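Local coordinates for protein carboxylesterase YBFK (Bacillus subtilis, PDB 4CCY) that hydrolyses carboxylic esters to an alcohol and a carboxylate, as a carboxylesterase of the alpha/beta hydrolase superfamily, at residues A[55-60]-A[81-86]. Numbering follows the deposited sequence.
Sequences PSLILL and FRTYAV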
ATOM      1  N   PRO A  55       0.066 -20.520  -2.147  1.00 21.48           N
ATOM      2  CA  PRO A  55      -0.678 -19.525  -2.934  1.00 20.22           C
ATOM      3  C   PRO A  55      -0.033 -18.130  -2.879  1.00 18.32           C
ATOM      4  O   PRO A  55       0.607 -17.770  -1.885  1.00 17.58           O
ATOM      5  CB  PRO A  55      -2.072 -19.518  -2.288  1.00 20.65           C
ATOM      6  CG  PRO A  55      -2.202 -20.866  -1.654  1.00 22.10           C
ATOM      7  CD  PRO A  55      -0.816 -21.253  -1.211  1.00 22.28           C
ATOM      8  N   SER A  56      -0.198 -17.367  -3.955  1.00 17.22           N
ATOM      9  CA  SER A  56       0.433 -16.056  -4.086  1.00 15.90           C
ATOM     10  C   SER A  56      -0.265 -14.926  -3.306  1.00 14.85           C
ATOM     11  O   SER A  56      -1.490 -14.858  -3.258  1.00 14.97           O
ATOM     12  CB  SER A  56       0.587 -15.690  -5.567  1.00 15.88           C
ATOM     13  OG  SER A  56       1.327 -16.696  -6.247  1.00 16.66           O
ATOM     14  N   LEU A  57       0.528 -14.047  -2.692  1.00 13.80           N
ATOM     15  CA  LEU A  57      -0.014 -12.848  -2.030  1.00 13.04           C
ATOM     16  C   LEU A  57       0.828 -11.625  -2.358  1.00 12.28           C
ATOM     17  O   LEU A  57       1.991 -11.542  -1.960  1.00 12.28           O
ATOM     18  CB  LEU A  57      -0.143 -13.050  -0.506  1.00 12.85           C
ATOM     19  CG  LEU A  57      -0.486 -11.834   0.383  1.00 12.22           C
ATOM     20  CD1 LEU A  57      -1.833 -11.189   0.053  1.00 12.21           C
ATOM     21  CD2 LEU A  57      -0.402 -12.186   1.861  1.00 12.43           C
ATOM     22  N   ILE A  58       0.231 -10.688  -3.091  1.00 12.07           N
ATOM     23  CA  ILE A  58       0.872  -9.434  -3.480  1.00 11.52           C
ATOM     24  C   ILE A  58       0.658  -8.421  -2.370  1.00 11.08           C
ATOM     25  O   ILE A  58      -0.478  -8.246  -1.907  1.00 11.13           O
ATOM     26  CB  ILE A  58       0.237  -8.846  -4.777  1.00 11.70           C
ATOM     27  CG1 ILE A  58       0.287  -9.844  -5.950  1.00 12.43           C
ATOM     28  CG2 ILE A  58       0.857  -7.492  -5.142  1.00 11.14           C
ATOM     29  CD1 ILE A  58       1.669 -10.191  -6.459  1.00 12.45           C
ATOM     30  N   LEU A  59       1.733  -7.750  -1.950  1.00 10.32           N
ATOM     31  CA  LEU A  59       1.624  -6.714  -0.918  1.00 10.04           C
ATOM     32  C   LEU A  59       1.912  -5.333  -1.477  1.00  9.86           C
ATOM     33  O   LEU A  59       2.941  -5.134  -2.132  1.00  9.79           O
ATOM     34  CB  LEU A  59       2.562  -7.006   0.268  1.00 10.02           C
ATOM     35  CG  LEU A  59       2.291  -8.321   1.028  1.00 10.33           C
ATOM     36  CD1 LEU A  59       3.292  -8.547   2.159  1.00 10.33           C
ATOM     37  CD2 LEU A  59       0.859  -8.364   1.559  1.00 10.39           C
ATOM     38  N   LEU A  60       1.021  -4.374  -1.207  1.00  9.79           N
ATOM     39  CA  LEU A  60       1.219  -3.002  -1.684  1.00  9.78           C
ATOM     40  C   LEU A  60       1.249  -1.993  -0.527  1.00  9.95           C
ATOM     41  O   LEU A  60       0.258  -1.823   0.196  1.00 10.16           O
ATOM     42  CB  LEU A  60       0.184  -2.636  -2.759  1.00  9.93           C
ATOM     43  CG  LEU A  60       0.296  -3.446  -4.053  1.00 10.08           C
ATOM     44  CD1 LEU A  60      -0.993  -3.378  -4.871  1.00 10.51           C
ATOM     45  CD2 LEU A  60       1.508  -3.030  -4.896  1.00  9.82           C
ATOM     46  N   PHE A  81       1.690 -18.291   2.706  1.00 20.06           N
ATOM     47  CA  PHE A  81       1.656 -17.707   1.367  1.00 18.90           C
ATOM     48  C   PHE A  81       3.046 -17.401   0.841  1.00 18.02           C
ATOM     49  O   PHE A  81       3.960 -17.080   1.602  1.00 17.57           O
ATOM     50  CB  PHE A  81       0.802 -16.432   1.349  1.00 17.92           C
ATOM     51  CG  PHE A  81      -0.621 -16.657   1.770  1.00 18.36           C
ATOM     52  CD1 PHE A  81      -1.563 -17.136   0.861  1.00 18.76           C
ATOM     53  CD2 PHE A  81      -1.018 -16.411   3.079  1.00 18.16           C
ATOM     54  CE1 PHE A  81      -2.876 -17.350   1.253  1.00 19.24           C
ATOM     55  CE2 PHE A  81      -2.330 -16.634   3.476  1.00 18.60           C
ATOM     56  CZ  PHE A  81      -3.256 -17.101   2.564  1.00 19.19           C
ATOM     57  N   ARG A  82       3.194 -17.508  -0.469  1.00 17.79           N
ATOM     58  CA  ARG A  82       4.336 -16.933  -1.145  1.00 17.20           C
ATOM     59  C   ARG A  82       4.003 -15.450  -1.319  1.00 16.01           C
ATOM     60  O   ARG A  82       3.154 -15.097  -2.141  1.00 15.54           O
ATOM     61  CB  ARG A  82       4.555 -17.619  -2.495  1.00 18.05           C
ATOM     62  CG  ARG A  82       5.763 -17.115  -3.279  1.00 18.14           C
ATOM     63  CD  ARG A  82       7.088 -17.453  -2.603  1.00 18.83           C
ATOM     64  NE  ARG A  82       8.228 -17.063  -3.443  1.00 19.20           N
ATOM     65  CZ  ARG A  82       9.472 -16.877  -3.005  1.00 19.48           C
ATOM     66  NH1 ARG A  82       9.768 -17.047  -1.720  1.00 19.84           N
ATOM     67  NH2 ARG A  82      10.427 -16.517  -3.855  1.00 19.39           N
ATOM     68  N   THR A  83       4.634 -14.602  -0.508  1.00 15.35           N
ATOM     69  CA  THR A  83       4.374 -13.160  -0.531  1.00 14.58           C
ATOM     70  C   THR A  83       5.326 -12.423  -1.454  1.00 14.13           C
ATOM     71  O   THR A  83       6.533 -12.672  -1.453  1.00 14.48           O
ATOM     72  CB  THR A  83       4.509 -12.508   0.860  1.00 14.44           C
ATOM     73  OG1 THR A  83       5.806 -12.825   1.402  1.00 14.97           O
ATOM     74  CG2 THR A  83       3.393 -12.994   1.806  1.00 14.48           C
ATOM     75  N   TYR A  84       4.764 -11.503  -2.223  1.00 13.63           N
ATOM     76  CA  TYR A  84       5.516 -10.633  -3.099  1.00 13.29           C
ATOM     77  C   TYR A  84       5.251  -9.189  -2.682  1.00 12.53           C
ATOM     78  O   TYR A  84       4.178  -8.667  -2.932  1.00 11.88           O
ATOM     79  CB  TYR A  84       5.065 -10.829  -4.533  1.00 13.56           C
ATOM     80  CG  TYR A  84       5.303 -12.223  -5.089  1.00 15.03           C
ATOM     81  CD1 TYR A  84       6.584 -12.637  -5.468  1.00 15.37           C
ATOM     82  CD2 TYR A  84       4.239 -13.113  -5.264  1.00 15.48           C
ATOM     83  CE1 TYR A  84       6.796 -13.894  -6.007  1.00 16.68           C
ATOM     84  CE2 TYR A  84       4.443 -14.379  -5.803  1.00 16.84           C
ATOM     85  CZ  TYR A  84       5.718 -14.765  -6.169  1.00 17.27           C
ATOM     86  OH  TYR A  84       5.930 -16.020  -6.699  1.00 18.82           O
ATOM     87  N   ALA A  85       6.231  -8.554  -2.045  1.00 12.25           N
ATOM     88  CA  ALA A  85       6.081  -7.168  -1.615  1.00 11.85           C
ATOM     89  C   ALA A  85       6.576  -6.257  -2.734  1.00 11.87           C
ATOM     90  O   ALA A  85       7.777  -6.218  -3.053  1.00 12.04           O
ATOM     91  CB  ALA A  85       6.838  -6.910  -0.320  1.00 11.83           C
ATOM     92  N   VAL A  86       5.636  -5.528  -3.321  1.00 11.67           N
ATOM     93  CA  VAL A  86       5.876  -4.787  -4.559  1.00 11.59           C
ATOM     94  C   VAL A  86       6.050  -3.291  -4.263  1.00 11.31           C
ATOM     95  O   VAL A  86       5.180  -2.677  -3.620  1.00 10.94           O
ATOM     96  CB  VAL A  86       4.701  -4.999  -5.546  1.00 11.75           C
ATOM     97  CG1 VAL A  86       4.911  -4.208  -6.833  1.00 11.84           C
ATOM     98  CG2 VAL A  86       4.478  -6.487  -5.826  1.00 12.25           C
TER
HETATM   99  O   HOH W   1       3.863 -17.634  -6.464  1.00 16.29           O
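Leu57 and Thr83 pair one step in from the start of two adjacent parallel strands, 56-60 and 82-86. Five backbone hydrogen bonds join the segments. Leu57 donates from N to Arg82 O and accepts at O from Tyr84 N. Leu59 does the same with Tyr84 O and Val86 N, and Arg82 N reaches Pro55 O to start the ladder. The bond from Tyr84 N to Leu57 O is 2.8 Å and nearly straight, at 168°. Thr83 CA also approaches Leu57 O, a CA-H...O contact of 3.2 Å.

Apolar packing occurs on both faces of the sheet. On the face of Ser56, Ile58 and Tyr84, Ile58 reaches two partners across the strands. Its CD1 meets Tyr84 CB at 4.0 Å and also lies near ring atom CD2 of Tyr84, and its CG2 meets Val86 CG2 at 3.8 Å. CG2 is anti to the backbone N and CG1 is beside it (chi1 -57°), which sends the two branches to different neighbours. An alanine here would probably leave a gap beside Tyr84 and Val86 and allow the tyrosine ring more freedom to turn. Leu60 CD2 packs against Val86 CB. On the other face, Leu57 CD2 runs alongside Thr83 CG2, 3.9 Å away.

One polar link bridges side chains. A water binds Ser56 OG at 2.7 Å and Tyr84 OH at 2.6 Å. Both Ser56 OG and this water lie at the edge of the tyrosine ring, near its plane.

The strands belong to a beta-alpha-beta crossover of the alpha/beta hydrolase sheet. Helix 71-80 connects them and covers the Leu57, Leu59 and Thr83 face through Ile74 and Trp77; its Ser78 bonds Thr83 OG1. Strand 123-128, which leads to the probable nucleophile Ser129, flanks 56-60, and strand 42-49 pairs antiparallel with 82-86.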